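Local atomic coordinates of class II aldolase/adducin domain protein (Pseudomonas syringae pv. phaseolicola 1448A, PDB entry 3OCR), a protein that is of unconfirmed function but belongs to the class II aldolase/adducin family, which includes sugar-phosphate aldolases and the actin-binding protein adducin. Residues Val36-Ala41 with Phe58-Pro63; Asp52-His57 with Gly75-Glu80; His129-Ile134 with Ala212-Ile217; Ala158-Glu163 with Glu173-Asp178. All coordinates share one frame; numbering follows the deposited sequence. Where two conformers were deposited one is given.

How the interactions relate
From the N terminus, helix 29-47 supplies segment 36-41, which closes interaction 1 on strand 58-61. Interaction 2 opens inside that loop at 52-57 and closes beyond it at 75-80, so the two cross. They touch where the rings of Phe-58 and Phe-78 meet, tying helix 29-47 to one half of the mixed sheet and its loops. Interaction 3 then spans a long loop, from the start of helix 131-137 to helix 199-219. Interaction 4 is nested within that loop and joins strand 157-160, at one edge of the sheet, to helix 169-179. A probable hydrogen bond between Asp-52 and His-129 links interactions 2 and 3. Interactions 2, 3 and 4 also reach the second subunit.

Interaction 1. Residues Val36-Ala41 with Phe58-Pro63; sequences VKLAAA and FSARVP
Helix segment 36-41 runs nearly antiparallel to strand 58-61, with 166° between their directions and 9.1 Å between their axes. This is helix-on-sheet packing in the class II aldolase/adducin fold. Helix 29-47 lies on one face of the mixed sheet, over an inner strand. Leu-38 carries most of the contact. Its CG is anti to the backbone N (chi1 -175°), which sends both methyls to the strand. CD1 meets Phe-58 CB at 3.7 Å. CD2 reaches further along, to Ala-60 CB at 4.2 Å, and lies 4.0 Å from Ala-60 N. Both methyls lie close to Phe-58 O. Between Phe-58 and Ala-60, the CB of Ser-59 points away from the helix. Ser-59 OG is hydrogen-bonded to His-112 and His-116 of helix 110-118, on the other face of the sheet. Ala-41 and Ala-60 both also touch helix 199-219, so the small side chains pack among several elements. The contact is buried and apolar apart from backbone groups. One turn after Leu-38, Ala-41 meets the Phe-58 ring, with Ala-41 CB 4.1 Å from Phe-58 CD2. Its carbonyl oxygen sits at the ring edge, near the ring plane, with Ala-41 O 3.6 Å from Phe-58 CE2.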
loop_
_atom_site.group_PDB
_atom_site.type_symbol
_atom_site.label_atom_id
_atom_site.label_comp_id
_atom_site.label_asym_id
_atom_site.label_seq_id
_atom_site.Cartn_x
_atom_site.Cartn_y
_atom_site.Cartn_z
ATOM N N VAL A 36 6.409 26.008 15.927
ATOM C CA VAL A 36 5.878 25.910 14.571
ATOM C C VAL A 36 6.552 24.752 13.825
ATOM O O VAL A 36 5.868 23.915 13.234
ATOM C CB VAL A 36 6.032 27.244 13.818
ATOM C CG1 VAL A 36 5.817 27.060 12.331
ATOM C CG2 VAL A 36 5.049 28.299 14.381
ATOM N N LYS A 37 7.884 24.712 13.868
ATOM C CA LYS A 37 8.690 23.634 13.241
ATOM C C LYS A 37 8.384 22.239 13.773
ATOM O O LYS A 37 8.225 21.304 12.986
ATOM C CB LYS A 37 10.199 23.930 13.344
ATOM C CG LYS A 37 10.687 24.975 12.325
ATOM C CD LYS A 37 12.069 25.533 12.644
ATOM C CE LYS A 37 12.561 26.448 11.495
ATOM N NZ LYS A 37 11.888 27.786 11.454
ATOM N N LEU A 38 8.300 22.091 15.095
ATOM C CA LEU A 38 7.980 20.778 15.697
ATOM C C LEU A 38 6.545 20.344 15.361
ATOM O O LEU A 38 6.322 19.175 15.069
ATOM C CB LEU A 38 8.214 20.776 17.228
ATOM C CG LEU A 38 8.040 19.444 17.934
ATOM C CD1 LEU A 38 9.093 18.436 17.443
ATOM C CD2 LEU A 38 8.115 19.610 19.470
ATOM N N ALA A 39 5.588 21.291 15.347
ATOM C CA ALA A 39 4.231 20.969 14.925
ATOM C C ALA A 39 4.159 20.504 13.463
ATOM O O ALA A 39 3.451 19.532 13.144
ATOM C CB ALA A 39 3.230 22.194 15.170
ATOM N N ALA A 40 4.911 21.171 12.584
ATOM C CA ALA A 40 5.010 20.761 11.195
ATOM C C ALA A 40 5.590 19.366 11.112
ATOM O O ALA A 40 5.157 18.568 10.284
ATOM C CB ALA A 40 5.883 21.720 10.416
ATOM N N ALA A 41 6.563 19.068 11.965
ATOM C CA ALA A 41 7.192 17.728 11.957
ATOM C C ALA A 41 6.164 16.646 12.338
ATOM O O ALA A 41 6.069 15.614 11.667
ATOM C CB ALA A 41 8.357 17.697 12.867
ATOM N N PHE A 58 7.969 13.210 19.183
ATOM C CA PHE A 58 9.073 14.053 18.703
ATOM C C PHE A 58 9.324 15.141 19.737
ATOM O O PHE A 58 8.382 15.819 20.145
ATOM C CB PHE A 58 8.705 14.727 17.380
ATOM C CG PHE A 58 8.441 13.785 16.242
ATOM C CD1 PHE A 58 8.850 12.457 16.287
ATOM C CD2 PHE A 58 7.841 14.259 15.077
ATOM C CE1 PHE A 58 8.613 11.612 15.224
ATOM C CE2 PHE A 58 7.612 13.406 13.999
ATOM C CZ PHE A 58 8.018 12.076 14.081
ATOM N N SER A 59 10.579 15.361 20.124
ATOM C CA SER A 59 10.884 16.460 21.065
ATOM C C SER A 59 11.857 17.463 20.440
ATOM O O SER A 59 12.650 17.091 19.566
ATOM C CB SER A 59 11.459 15.914 22.378
ATOM O OG SER A 59 12.658 15.206 22.136
ATOM N N ALA A 60 11.775 18.720 20.884
ATOM C CA ALA A 60 12.727 19.773 20.524
ATOM C C ALA A 60 13.097 20.608 21.744
ATOM O O ALA A 60 12.234 20.921 22.566
ATOM C CB ALA A 60 12.121 20.695 19.455
ATOM N N ARG A 61 14.361 21.005 21.838
ATOM C CA ARG A 61 14.768 21.954 22.843
ATOM C C ARG A 61 14.238 23.359 22.520
ATOM O O ARG A 61 14.288 23.803 21.372
ATOM C CB ARG A 61 16.282 21.990 23.014
ATOM C CG ARG A 61 16.662 22.816 24.283
ATOM C CD ARG A 61 18.117 22.994 24.410
ATOM N NE ARG A 61 18.543 23.528 25.719
ATOM C CZ ARG A 61 18.572 24.820 26.055
ATOM N NH1 ARG A 61 18.136 25.760 25.226
ATOM N NH2 ARG A 61 19.023 25.176 27.253
ATOM N N VAL A 62 13.707 24.027 23.536
ATOM C CA VAL A 62 13.317 25.435 23.448
ATOM C C VAL A 62 14.607 26.262 23.503
ATOM O O VAL A 62 15.365 26.150 24.469
ATOM C CB VAL A 62 12.373 25.825 24.609
ATOM C CG1 VAL A 62 12.050 27.344 24.593
ATOM C CG2 VAL A 62 11.091 25.004 24.574
ATOM N N PRO A 63 14.892 27.065 22.455
ATOM C CA PRO A 63 16.119 27.857 22.518
ATOM C C PRO A 63 16.050 28.869 23.645
ATOM O O PRO A 63 15.008 29.491 23.848
ATOM C CB PRO A 63 16.168 28.566 21.155
ATOM C CG PRO A 63 15.342 27.738 20.261
ATOM C CD PRO A 63 14.255 27.140 21.131
#

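Interaction 2. Residues Asp52-His57 with Gly75-Glu80; sequences DHIYTH and GLLFDE
Water 2 is gripped by three bonds, one of them weak. It donates to Ile-54 O at 2.9 Å and to Leu-76 O at 2.7 Å, and accepts weakly from Gly-75 N. Water 1 makes a second bridge, donating to His-53 O at 2.8 Å and accepting from Phe-78 N at 3.0 Å. The two loops are therefore joined through water, and both bridges use backbone groups. Residues 52-55 form a type II' beta turn, which presents Ile-54 to the other loop. Ile-54 CG2 packs on Leu-77 CD2 at 3.6 Å. The same Leu-77 methyl also lies 3.7 Å from His-53 ND1. Phe-78 pushes its far edge against Thr-56. Thr-56 O lies near the ring plane, 3.3 Å from Phe-78 CE1, and the Thr-56 hydroxyl touches CZ. That hydroxyl donates to Tyr-55 O at 2.8 Å, which fixes its direction. The second subunit covers this corner: His-53 NE2 is hydrogen-bonded to the backbone oxygen of its His-256, Tyr-55 OH to ND1 of the same residue, and Glu-80 forms a salt bridge with its Arg-262. Within the chain, loop 52-57 leads from helix 29-47 into strand 58-61. Loop 75-80 connects strands 68-71 and 87-90, and its Phe-78 lies on Ala-45 and Ala-46 of helix 29-47.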
loop_
_atom_site.group_PDB
_atom_site.type_symbol
_atom_site.label_atom_id
_atom_site.label_comp_id
_atom_site.label_asym_id
_atom_site.label_seq_id
_atom_site.Cartn_x
_atom_site.Cartn_y
_atom_site.Cartn_z
ATOM N N ASP A 52 2.053 5.763 14.900
ATOM C CA ASP A 52 1.558 4.585 15.575
ATOM C C ASP A 52 0.487 5.102 16.554
ATOM O O ASP A 52 0.661 5.112 17.779
ATOM C CB ASP A 52 2.748 3.840 16.232
ATOM C CG ASP A 52 2.323 2.718 17.152
ATOM O OD1 ASP A 52 1.252 2.124 16.924
ATOM O OD2 ASP A 52 3.082 2.420 18.100
ATOM N N HIS A 53 -0.621 5.569 15.967
ATOM C CA HIS A 53 -1.761 6.099 16.718
ATOM C C HIS A 53 -1.269 7.188 17.670
ATOM O O HIS A 53 -0.651 8.151 17.232
ATOM C CB HIS A 53 -2.510 4.974 17.454
ATOM C CG HIS A 53 -3.883 5.361 17.924
ATOM N ND1 HIS A 53 -4.807 5.986 17.107
ATOM C CD2 HIS A 53 -4.491 5.203 19.125
ATOM C CE1 HIS A 53 -5.915 6.208 17.793
ATOM N NE2 HIS A 53 -5.754 5.736 19.017
ATOM N N ILE A 54 -1.496 7.025 18.966
ATOM C CA ILE A 54 -1.112 8.062 19.920
ATOM C C ILE A 54 0.236 7.826 20.592
ATOM O O ILE A 54 0.574 8.521 21.552
ATOM C CB ILE A 54 -2.194 8.288 21.003
ATOM C CG1 ILE A 54 -2.616 6.963 21.631
ATOM C CG2 ILE A 54 -3.387 9.028 20.410
ATOM C CD1 ILE A 54 -3.277 7.098 22.983
ATOM N N TYR A 55 0.979 6.835 20.119
ATOM C CA TYR A 55 2.224 6.472 20.748
ATOM C C TYR A 55 3.378 7.068 19.920
ATOM O O TYR A 55 3.158 7.604 18.831
ATOM C CB TYR A 55 2.279 4.955 20.911
ATOM C CG TYR A 55 0.966 4.432 21.476
ATOM C CD1 TYR A 55 0.640 4.632 22.822
ATOM C CD2 TYR A 55 0.026 3.791 20.658
ATOM C CE1 TYR A 55 -0.571 4.191 23.348
ATOM C CE2 TYR A 55 -1.193 3.337 21.172
ATOM C CZ TYR A 55 -1.488 3.549 22.527
ATOM O OH TYR A 55 -2.677 3.125 23.076
ATOM N N THR A 56 4.591 7.008 20.444
ATOM C CA THR A 56 5.749 7.716 19.859
ATOM C C THR A 56 5.646 9.250 19.860
ATOM O O THR A 56 4.568 9.827 19.878
ATOM C CB THR A 56 6.200 7.170 18.465
ATOM O OG1 THR A 56 5.500 7.833 17.401
ATOM C CG2 THR A 56 6.035 5.647 18.388
ATOM N N HIS A 57 6.811 9.888 19.842
ATOM C CA HIS A 57 6.942 11.286 20.175
ATOM C C HIS A 57 8.123 11.927 19.485
ATOM O O HIS A 57 9.140 11.264 19.225
ATOM C CB HIS A 57 7.137 11.421 21.678
ATOM C CG HIS A 57 6.046 10.785 22.481
ATOM N ND1 HIS A 57 4.822 11.387 22.673
ATOM C CD2 HIS A 57 5.981 9.587 23.111
ATOM C CE1 HIS A 57 4.052 10.590 23.390
ATOM N NE2 HIS A 57 4.729 9.492 23.668
ATOM N N GLY A 75 -2.239 11.844 24.417
ATOM C CA GLY A 75 -3.483 11.376 23.792
ATOM C C GLY A 75 -3.930 12.069 22.512
ATOM O O GLY A 75 -4.900 11.644 21.901
ATOM N N LEU A 76 -3.227 13.118 22.094
ATOM C CA LEU A 76 -3.502 13.741 20.795
ATOM C C LEU A 76 -2.811 12.987 19.675
ATOM O O LEU A 76 -1.706 12.504 19.851
ATOM C CB LEU A 76 -3.006 15.184 20.763
ATOM C CG LEU A 76 -3.739 16.225 21.606
ATOM C CD1 LEU A 76 -3.341 17.633 21.102
ATOM C CD2 LEU A 76 -5.236 16.026 21.545
ATOM N N LEU A 77 -3.464 12.921 18.524
ATOM C CA LEU A 77 -2.868 12.381 17.307
ATOM C C LEU A 77 -1.911 13.396 16.656
ATOM O O LEU A 77 -2.091 14.599 16.799
ATOM C CB LEU A 77 -3.976 12.013 16.319
ATOM C CG LEU A 77 -4.968 10.945 16.772
ATOM C CD1 LEU A 77 -6.108 10.832 15.772
ATOM C CD2 LEU A 77 -4.223 9.608 16.917
ATOM N N PHE A 78 -0.909 12.891 15.935
ATOM C CA PHE A 78 0.099 13.711 15.247
ATOM C C PHE A 78 -0.587 14.728 14.358
ATOM O O PHE A 78 -0.106 15.845 14.185
ATOM C CB PHE A 78 1.012 12.817 14.415
ATOM C CG PHE A 78 2.140 12.183 15.210
ATOM C CD1 PHE A 78 1.984 11.896 16.572
ATOM C CD2 PHE A 78 3.346 11.889 14.602
ATOM C CE1 PHE A 78 3.022 11.312 17.315
ATOM C CE2 PHE A 78 4.406 11.292 15.330
ATOM C CZ PHE A 78 4.233 11.007 16.691
ATOM N N ASP A 79 -1.737 14.308 13.838
ATOM C CA ASP A 79 -2.626 15.056 12.970
ATOM C C ASP A 79 -3.273 16.263 13.631
ATOM O O ASP A 79 -3.883 17.094 12.960
ATOM C CB ASP A 79 -3.770 14.111 12.596
ATOM C CG ASP A 79 -3.970 14.014 11.124
ATOM O OD1 ASP A 79 -3.318 14.786 10.389
ATOM O OD2 ASP A 79 -4.770 13.164 10.688
ATOM N N GLU A 80 -3.200 16.322 14.953
ATOM C CA GLU A 80 -3.934 17.324 15.710
ATOM C C GLU A 80 -2.981 18.344 16.286
ATOM O O GLU A 80 -3.398 19.360 16.832
ATOM C CB GLU A 80 -4.732 16.670 16.843
ATOM C CG GLU A 80 -5.898 15.805 16.379
ATOM C CD GLU A 80 -6.546 15.042 17.531
ATOM O OE1 GLU A 80 -5.827 14.398 18.334
ATOM O OE2 GLU A 80 -7.782 15.077 17.620
HETATM O O HOH W 1 -0.955 9.993 15.118
HETATM O O HOH W 2 -0.636 11.159 21.896
#

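Interaction 3. Residues His129-Ile134 with Ala212-Ile217; sequences HTRDGI and ACNIQI
A capped helix start packs here against the long helix 199-219 of the class II aldolase/adducin fold. Thr-130 is the N-cap of helix 131-137. Its OG1 accepts from Gly-133 N at 3.0 Å and is also hydrogen-bonded to Glu-210 of the long helix. Asp-132, in the first turn, carries the contact. Its CB points toward the other helix and its carboxylate takes three bonds. Asn-214 ND2 donates to OD2 of Asp-132 at 2.9 Å, with an N-H...O angle of 152°, on the anti lone pair. The Asn-214 amide and the carboxylate planes stand 76° apart. Arg-131 grips the same carboxylate side-on. Its NE meets Asp-132 OD1 at 2.8 Å and its NH2 meets OD2 at 3.1 Å, both from well above the carboxylate plane. A bend at chi3 (61°) turns the guanidinium back for this. OD2 thus has two donors. The nearby helix N terminus and the arginine would both be expected to favour a charged Asp-132. Ala-218 of the second subunit packs on both residues. Cys-213 CB lies against the backbone carbonyl, 3.6 Å from Asp-132 O, and Ile-217 flanks the carboxylate, its CG1 3.7 Å from Asp-132 OD1.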
loop_
_atom_site.group_PDB
_atom_site.type_symbol
_atom_site.label_atom_id
_atom_site.label_comp_id
_atom_site.label_asym_id
_atom_site.label_seq_id
_atom_site.Cartn_x
_atom_site.Cartn_y
_atom_site.Cartn_z
ATOM N N HIS A 129 7.633 4.306 15.110
ATOM C CA HIS A 129 7.279 2.893 15.067
ATOM C C HIS A 129 6.578 2.589 13.759
ATOM O O HIS A 129 5.372 2.349 13.751
ATOM C CB HIS A 129 6.285 2.540 16.168
ATOM C CG HIS A 129 6.853 2.521 17.549
ATOM N ND1 HIS A 129 6.043 2.438 18.663
ATOM C CD2 HIS A 129 8.126 2.551 18.007
ATOM C CE1 HIS A 129 6.794 2.436 19.750
ATOM N NE2 HIS A 129 8.061 2.505 19.380
ATOM N N THR A 130 7.297 2.603 12.652
ATOM C CA THR A 130 6.699 2.343 11.352
ATOM C C THR A 130 6.851 0.882 11.017
ATOM O O THR A 130 7.744 0.220 11.550
ATOM C CB THR A 130 7.423 3.152 10.221
ATOM O OG1 THR A 130 8.805 2.730 10.127
ATOM C CG2 THR A 130 7.323 4.649 10.487
ATOM N N ARG A 131 5.992 0.380 10.125
ATOM C CA ARG A 131 6.075 -0.990 9.634
ATOM C C ARG A 131 7.490 -1.390 9.205
ATOM O O ARG A 131 8.036 -2.396 9.673
ATOM C CB ARG A 131 5.092 -1.167 8.467
ATOM C CG ARG A 131 5.126 -2.508 7.775
ATOM C CD ARG A 131 4.457 -2.416 6.397
ATOM N NE ARG A 131 5.155 -1.466 5.531
ATOM C CZ ARG A 131 4.578 -0.461 4.875
ATOM N NH1 ARG A 131 3.266 -0.267 4.965
ATOM N NH2 ARG A 131 5.321 0.344 4.118
ATOM N N ASP A 132 8.088 -0.615 8.304
ATOM C CA ASP A 132 9.380 -1.025 7.738
ATOM C C ASP A 132 10.598 -0.675 8.613
ATOM O O ASP A 132 11.596 -1.421 8.630
ATOM C CB ASP A 132 9.534 -0.511 6.306
ATOM C CG ASP A 132 8.499 -1.114 5.351
ATOM O OD1 ASP A 132 7.894 -2.171 5.663
ATOM O OD2 ASP A 132 8.259 -0.493 4.300
ATOM N N GLY A 133 10.504 0.413 9.353
ATOM C CA GLY A 133 11.523 0.764 10.390
ATOM C C GLY A 133 11.658 -0.306 11.478
ATOM O O GLY A 133 12.781 -0.778 11.796
ATOM N N ILE A 134 10.521 -0.741 12.032
ATOM C CA ILE A 134 10.532 -1.828 13.005
ATOM C C ILE A 134 11.015 -3.123 12.343
ATOM O O ILE A 134 11.806 -3.855 12.916
ATOM C CB ILE A 134 9.167 -2.008 13.677
ATOM C CG1 ILE A 134 8.723 -0.690 14.348
ATOM C CG2 ILE A 134 9.188 -3.164 14.659
ATOM C CD1 ILE A 134 7.329 -0.752 14.861
ATOM N N ALA A 212 14.988 4.303 3.189
ATOM C CA ALA A 212 15.983 3.209 3.100
ATOM C C ALA A 212 15.360 1.911 3.609
ATOM O O ALA A 212 15.511 0.872 2.978
ATOM C CB ALA A 212 17.258 3.562 3.867
ATOM N N CYS A 213 14.622 1.964 4.720
ATOM C CA CYS A 213 13.958 0.772 5.215
ATOM C C CYS A 213 12.867 0.250 4.279
ATOM O O CYS A 213 12.807 -0.945 4.085
ATOM C CB CYS A 213 13.397 0.929 6.634
ATOM S SG CYS A 213 14.623 1.334 7.899
ATOM N N ASN A 214 12.001 1.121 3.737
ATOM C CA ASN A 214 11.014 0.687 2.746
ATOM C C ASN A 214 11.657 -0.160 1.624
ATOM O O ASN A 214 11.130 -1.201 1.184
ATOM C CB ASN A 214 10.361 1.889 2.034
ATOM C CG ASN A 214 9.589 2.832 2.954
ATOM O OD1 ASN A 214 9.519 4.039 2.667
ATOM N ND2 ASN A 214 8.928 2.301 3.988
ATOM N N ILE A 215 12.769 0.341 1.126
ATOM C CA ILE A 215 13.415 -0.205 -0.011
ATOM C C ILE A 215 13.998 -1.566 0.425
ATOM O O ILE A 215 13.943 -2.528 -0.337
ATOM C CB ILE A 215 14.598 0.717 -0.476
ATOM C CG1 ILE A 215 14.093 1.956 -1.214
ATOM C CG2 ILE A 215 15.575 -0.081 -1.345
ATOM C CD1 ILE A 215 15.124 3.112 -1.189
ATOM N N GLN A 216 14.527 -1.641 1.637
ATOM C CA GLN A 216 15.193 -2.925 2.086
ATOM C C GLN A 216 14.204 -4.101 2.149
ATOM O O GLN A 216 14.536 -5.245 1.786
ATOM C CB GLN A 216 15.765 -2.787 3.484
ATOM C CG GLN A 216 16.468 -4.172 3.972
ATOM C CD GLN A 216 17.405 -3.952 5.150
ATOM O OE1 GLN A 216 18.206 -3.016 5.149
ATOM N NE2 GLN A 216 17.308 -4.800 6.157
ATOM N N ILE A 217 13.017 -3.813 2.672
ATOM C CA ILE A 217 11.987 -4.820 2.868
ATOM C C ILE A 217 11.584 -5.400 1.493
ATOM O O ILE A 217 11.503 -6.614 1.343
ATOM C CB ILE A 217 10.745 -4.255 3.624
ATOM C CG1 ILE A 217 11.104 -3.846 5.062
ATOM C CG2 ILE A 217 9.569 -5.298 3.675
ATOM C CD1 ILE A 217 12.002 -4.861 5.810
#

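Interaction 4. Residues Ala158-Glu163 with Glu173-Asp178; sequences AYHGYE and ERLVAD
Strand 157-160 and helix 169-179 are the first two elements of a beta-alpha-beta unit, completed by strand 184-187, and they pack nearly antiparallel. Both ring nitrogens of His-160 have carboxylate partners. ND1 donates to Asp-178 OD2 at 2.7 Å, almost in the ring plane and at an N-H...O angle of 159°, using the anti lone pair. NE2 bonds to Glu-171, so a positive charge on the ring is plausible. Asp-178 OD2 has a second donor, water 4, at 3.0 Å. That water accepts from Gly-161 N at 2.9 Å. Water 3 works likewise between main chains, accepting from Tyr-159 N at 3.1 Å and donating to Asp-178 O. Further along, Glu-163 and Arg-174 form a two-pronged salt bridge. Arg-174 NH2 meets Glu-163 OE1 at 2.7 Å, and NE meets OE2 at 2.9 Å. Both oxygens use syn lone pairs, although the carboxylate and guanidinium planes are 48° apart and the bonds are not straight. The backbone oxygen of Glu-163 takes a hydrogen bond from Lys-237 of the second subunit. Leu-175 covers one face of the histidine, its CD1 almost directly over the centre of the His-160 ring, 4.0 Å from the centroid, in a CH-pi contact.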
loop_
_atom_site.group_PDB
_atom_site.type_symbol
_atom_site.label_atom_id
_atom_site.label_comp_id
_atom_site.label_asym_id
_atom_site.label_seq_id
_atom_site.Cartn_x
_atom_site.Cartn_y
_atom_site.Cartn_z
ATOM N N ALA A 158 23.777 3.844 15.007
ATOM C CA ALA A 158 23.978 3.104 16.247
ATOM C C ALA A 158 22.911 2.021 16.379
ATOM O O ALA A 158 21.818 2.157 15.843
ATOM C CB ALA A 158 23.935 4.039 17.458
ATOM N N TYR A 159 23.252 0.921 17.065
ATOM C CA TYR A 159 22.239 -0.082 17.449
ATOM C C TYR A 159 22.110 -0.239 18.966
ATOM O O TYR A 159 23.118 -0.213 19.712
ATOM C CB TYR A 159 22.555 -1.443 16.816
ATOM C CG TYR A 159 22.373 -1.452 15.340
ATOM C CD1 TYR A 159 23.359 -0.935 14.495
ATOM C CD2 TYR A 159 21.204 -1.963 14.770
ATOM C CE1 TYR A 159 23.185 -0.918 13.118
ATOM C CE2 TYR A 159 21.022 -1.963 13.387
ATOM C CZ TYR A 159 22.019 -1.447 12.572
ATOM O OH TYR A 159 21.827 -1.440 11.212
ATOM N N HIS A 160 20.876 -0.456 19.412
ATOM C CA HIS A 160 20.566 -0.634 20.826
ATOM C C HIS A 160 19.656 -1.874 20.960
ATOM O O HIS A 160 18.547 -1.907 20.408
ATOM C CB HIS A 160 19.893 0.650 21.379
ATOM C CG HIS A 160 19.411 0.526 22.794
ATOM N ND1 HIS A 160 20.266 0.535 23.879
ATOM C CD2 HIS A 160 18.159 0.403 23.301
ATOM C CE1 HIS A 160 19.564 0.395 24.989
ATOM N NE2 HIS A 160 18.282 0.326 24.667
ATOM N N GLY A 161 20.172 -2.897 21.639
ATOM C CA GLY A 161 19.429 -4.126 21.974
ATOM C C GLY A 161 18.164 -3.872 22.785
ATOM O O GLY A 161 18.164 -3.037 23.676
ATOM N N TYR A 162 17.095 -4.607 22.484
ATOM C CA TYR A 162 15.793 -4.409 23.115
ATOM C C TYR A 162 15.769 -4.870 24.572
ATOM O O TYR A 162 16.191 -5.996 24.890
ATOM C CB TYR A 162 14.684 -5.131 22.341
ATOM C CG TYR A 162 13.285 -4.715 22.790
ATOM C CD1 TYR A 162 12.882 -3.379 22.744
ATOM C CD2 TYR A 162 12.381 -5.664 23.308
ATOM C CE1 TYR A 162 11.588 -2.985 23.175
ATOM C CE2 TYR A 162 11.107 -5.285 23.745
ATOM C CZ TYR A 162 10.718 -3.945 23.656
ATOM O OH TYR A 162 9.465 -3.598 24.117
ATOM N N GLU A 163 15.244 -4.021 25.449
ATOM C CA GLU A 163 15.175 -4.383 26.873
ATOM C C GLU A 163 13.774 -4.277 27.503
ATOM O O GLU A 163 13.607 -4.536 28.678
ATOM C CB GLU A 163 16.210 -3.595 27.687
ATOM C CG GLU A 163 17.640 -3.715 27.150
ATOM C CD GLU A 163 18.671 -3.121 28.092
ATOM O OE1 GLU A 163 18.519 -3.285 29.325
ATOM O OE2 GLU A 163 19.634 -2.490 27.602
ATOM N N GLU A 173 21.540 4.222 30.648
ATOM C CA GLU A 173 22.992 4.320 30.527
ATOM C C GLU A 173 23.468 3.661 29.227
ATOM O O GLU A 173 24.261 4.247 28.486
ATOM C CB GLU A 173 23.703 3.675 31.728
ATOM C CG GLU A 173 23.326 4.221 33.104
ATOM C CD GLU A 173 23.545 3.201 34.252
ATOM O OE1 GLU A 173 23.890 2.021 33.991
ATOM O OE2 GLU A 173 23.363 3.576 35.430
ATOM N N ARG A 174 22.979 2.447 28.962
ATOM C CA ARG A 174 23.377 1.688 27.776
ATOM C C ARG A 174 22.922 2.378 26.495
ATOM O O ARG A 174 23.639 2.357 25.487
ATOM C CB ARG A 174 22.844 0.255 27.846
ATOM C CG ARG A 174 23.712 -0.702 28.679
ATOM C CD ARG A 174 23.238 -2.152 28.542
ATOM N NE ARG A 174 21.982 -2.370 29.269
ATOM C CZ ARG A 174 21.868 -3.004 30.431
ATOM N NH1 ARG A 174 22.934 -3.530 31.037
ATOM N NH2 ARG A 174 20.671 -3.123 30.992
ATOM N N LEU A 175 21.748 3.010 26.549
ATOM C CA LEU A 175 21.183 3.713 25.395
ATOM C C LEU A 175 22.095 4.856 24.963
ATOM O O LEU A 175 22.346 5.036 23.759
ATOM C CB LEU A 175 19.790 4.244 25.724
ATOM C CG LEU A 175 19.054 5.157 24.757
ATOM C CD1 LEU A 175 18.521 4.373 23.554
ATOM C CD2 LEU A 175 17.893 5.806 25.513
ATOM N N VAL A 176 22.572 5.625 25.945
ATOM C CA VAL A 176 23.488 6.738 25.698
ATOM C C VAL A 176 24.855 6.199 25.222
ATOM O O VAL A 176 25.421 6.702 24.242
ATOM C CB VAL A 176 23.604 7.666 26.954
ATOM C CG1 VAL A 176 24.777 8.636 26.832
ATOM C CG2 VAL A 176 22.280 8.444 27.183
ATOM N N ALA A 177 25.360 5.160 25.887
ATOM C CA ALA A 177 26.609 4.529 25.475
ATOM C C ALA A 177 26.543 3.989 24.048
ATOM O O ALA A 177 27.476 4.183 23.272
ATOM C CB ALA A 177 27.016 3.422 26.460
ATOM N N ASP A 178 25.426 3.346 23.702
ATOM C CA ASP A 178 25.204 2.829 22.355
ATOM C C ASP A 178 25.163 3.943 21.301
ATOM O O ASP A 178 25.768 3.817 20.249
ATOM C CB ASP A 178 23.906 2.008 22.289
ATOM C CG ASP A 178 23.974 0.692 23.066
ATOM O OD1 ASP A 178 25.073 0.126 23.273
ATOM O OD2 ASP A 178 22.902 0.227 23.492
HETATM O O HOH W 3 25.967 1.257 18.524
HETATM O O HOH W 4 22.777 -2.689 22.801
#